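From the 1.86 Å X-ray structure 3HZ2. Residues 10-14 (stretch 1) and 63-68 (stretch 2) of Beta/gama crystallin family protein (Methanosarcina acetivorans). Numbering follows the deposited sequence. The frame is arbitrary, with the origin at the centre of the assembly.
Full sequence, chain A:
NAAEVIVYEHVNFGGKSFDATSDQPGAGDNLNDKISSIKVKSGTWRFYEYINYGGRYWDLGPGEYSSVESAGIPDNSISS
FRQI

Stretch 1 (10-14) HVNFG
Stretch 2 63-68: GEYSSV

Residues 10-14 and 63-68 of this Beta/gama crystallin family protein belong to one chain, and no two residues that touch are fewer than 51 positions apart in sequence. The contact is small, burying 259 Å² summed over both sides, and rests on one backbone hydrogen bond and one aromatic side chain. In register, Asn12 lies across from Ser66 (CA to CA 4.5 Å) and Val11 across from Ser67 (CA to CA 5.2 Å), so the numbering rises along one segment as it falls along the other.

Stretch 1 folds back on itself. His10 (phi/psi -108/164) and Val11 (-64/162) are extended, Asn12 (59/33) and Phe13 (59/39) both take left-handed backbone angles, and Gly14 (-103/175) is extended again. The reversal is closed by His10 N donating to Gly14 O at 2.8 Å, with a weak return bond from Gly14 N to His10 O at 3.3 Å. An ideal CB on Gly14 would lie 3.4 Å from His10 CB, a crowded position. Stretch 2 runs as a strand from Gly63 to Tyr65 (150/179, -119/142 and -128/94), bends at Ser66 (-58/-21), extends at Ser67 (-144/124) and enters a 3-10 turn at Val68 (-58/-29). At the angles of Gly63 a CB would be jammed against the preceding carbonyl oxygen, which by itself calls for glycine.

The link between the segments is the hydrogen bond from Asn12 N to Ser66 O, 2.8 Å long and nearly linear at 173°. The same carbonyl lies 3.4 Å from Val11 CA, so Ser66 O is set against consecutive residues of the turn. Asn12 points its CA-to-CB bond away from stretch 2, but chi1 of -98°, between wells, and chi2 of -14° bring the end of the side chain back, placing OD1 3.4 Å from Ser66 CB. This is a packing contact. Val11, directed sideways with chi1 m (-66°), makes a looser one, CG1 to Ser67 CB at 4.5 Å.

Phe13 supplies the largest covered area of stretch 1, 73 Å², nearly matched by 72 Å² on Ser66. Its CA-to-CB bond points sideways; chi1 m (-39°) swings the ring to stretch 2 and chi2 of 112° sets its plane, where its outer atoms meet three successive residues. CZ lies 3.6 Å from Glu64 OE1 and 3.8 Å from Ser66 CA, while CE2 is 3.8 Å from Tyr65 O. All three approach the ring obliquely.

Glu64 points toward stretch 1. With chi1 m (-66°), chi2 t (-169°) and chi3 of 9°, its chain is extended through CG and CD, and OE1 is left beside the phenyl ring. Tyr65 (m, -47°; chi2 83°) points away and contributes through its backbone oxygen, its OH being hydrogen-bonded elsewhere in the structure. Ser66 is p (57°) and Ser67 t (170°), both directed sideways; Ser67 OG also bonds outside this contact. His10 (m, -49°; chi2 -46°) points away, and Val68 (m, -70°) is buried without touching stretch 1.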

# COMPACT_ATOMS: atom_id res chain seq x y z
N HIS A 10 1.42 -10.60 3.42
CA HIS A 10 0.73 -11.66 2.69
C HIS A 10 -0.70 -11.30 2.34
O HIS A 10 -1.28 -10.36 2.90
CB HIS A 10 0.71 -12.96 3.51
CG HIS A 10 2.03 -13.35 4.08
ND1 HIS A 10 3.20 -13.34 3.34
CD2 HIS A 10 2.37 -13.81 5.31
CE1 HIS A 10 4.20 -13.76 4.10
NE2 HIS A 10 3.72 -14.06 5.29
N VAL A 11 -1.28 -12.05 1.41
CA VAL A 11 -2.67 -11.82 1.03
C VAL A 11 -3.49 -12.13 2.28
O VAL A 11 -3.02 -12.80 3.20
CB VAL A 11 -3.12 -12.74 -0.13
CG1 VAL A 11 -2.36 -12.39 -1.40
CG2 VAL A 11 -2.91 -14.20 0.25
N ASN A 12 -4.73 -11.65 2.29
CA ASN A 12 -5.62 -11.84 3.43
C ASN A 12 -5.07 -11.25 4.72
O ASN A 12 -5.29 -11.77 5.81
CB ASN A 12 -5.99 -13.31 3.62
CG ASN A 12 -7.34 -13.64 3.01
OD1 ASN A 12 -8.11 -12.74 2.69
ND2 ASN A 12 -7.64 -14.93 2.87
N PHE A 13 -4.33 -10.16 4.57
CA PHE A 13 -3.78 -9.41 5.68
C PHE A 13 -2.84 -10.16 6.62
O PHE A 13 -2.86 -9.94 7.83
CB PHE A 13 -4.95 -8.80 6.47
CG PHE A 13 -6.06 -8.31 5.59
CD1 PHE A 13 -7.30 -8.94 5.59
CD2 PHE A 13 -5.85 -7.24 4.71
CE1 PHE A 13 -8.32 -8.52 4.74
CE2 PHE A 13 -6.86 -6.81 3.85
CZ PHE A 13 -8.10 -7.45 3.86
N GLY A 14 -2.00 -11.02 6.05
CA GLY A 14 -1.07 -11.78 6.87
C GLY A 14 0.35 -11.25 6.83
O GLY A 14 0.66 -10.32 6.08
N GLY A 63 -11.48 1.21 1.83
CA GLY A 63 -11.95 -0.14 1.58
C GLY A 63 -10.86 -1.15 1.87
O GLY A 63 -9.74 -0.77 2.25
N GLU A 64 -11.17 -2.43 1.70
CA GLU A 64 -10.18 -3.46 1.96
C GLU A 64 -9.89 -4.28 0.71
O GLU A 64 -10.79 -4.57 -0.08
CB GLU A 64 -10.63 -4.35 3.12
CG GLU A 64 -10.66 -3.58 4.43
CD GLU A 64 -10.85 -4.44 5.65
OE1 GLU A 64 -10.79 -5.69 5.52
OE2 GLU A 64 -11.06 -3.87 6.73
N TYR A 65 -8.63 -4.63 0.55
CA TYR A 65 -8.18 -5.39 -0.61
C TYR A 65 -7.40 -6.60 -0.14
O TYR A 65 -6.20 -6.51 0.09
CB TYR A 65 -7.32 -4.48 -1.49
CG TYR A 65 -7.95 -3.12 -1.72
CD1 TYR A 65 -7.82 -2.09 -0.78
CD2 TYR A 65 -8.71 -2.87 -2.86
CE1 TYR A 65 -8.46 -0.86 -0.97
CE2 TYR A 65 -9.35 -1.65 -3.06
CZ TYR A 65 -9.22 -0.65 -2.11
OH TYR A 65 -9.86 0.55 -2.30
N SER A 66 -8.09 -7.73 0.00
CA SER A 66 -7.47 -8.96 0.47
C SER A 66 -6.32 -9.40 -0.42
O SER A 66 -5.46 -10.18 -0.01
CB SER A 66 -8.52 -10.07 0.56
OG SER A 66 -9.15 -10.27 -0.69
N SER A 67 -6.31 -8.90 -1.65
CA SER A 67 -5.26 -9.19 -2.62
C SER A 67 -5.04 -7.92 -3.43
O SER A 67 -5.98 -7.38 -4.01
CB SER A 67 -5.69 -10.32 -3.56
OG SER A 67 -4.77 -10.44 -4.63
N VAL A 68 -3.81 -7.42 -3.47
CA VAL A 68 -3.53 -6.19 -4.22
C VAL A 68 -3.93 -6.32 -5.69
O VAL A 68 -4.29 -5.34 -6.34
CB VAL A 68 -2.04 -5.79 -4.14
CG1 VAL A 68 -1.71 -5.32 -2.73
CG2 VAL A 68 -1.16 -6.96 -4.52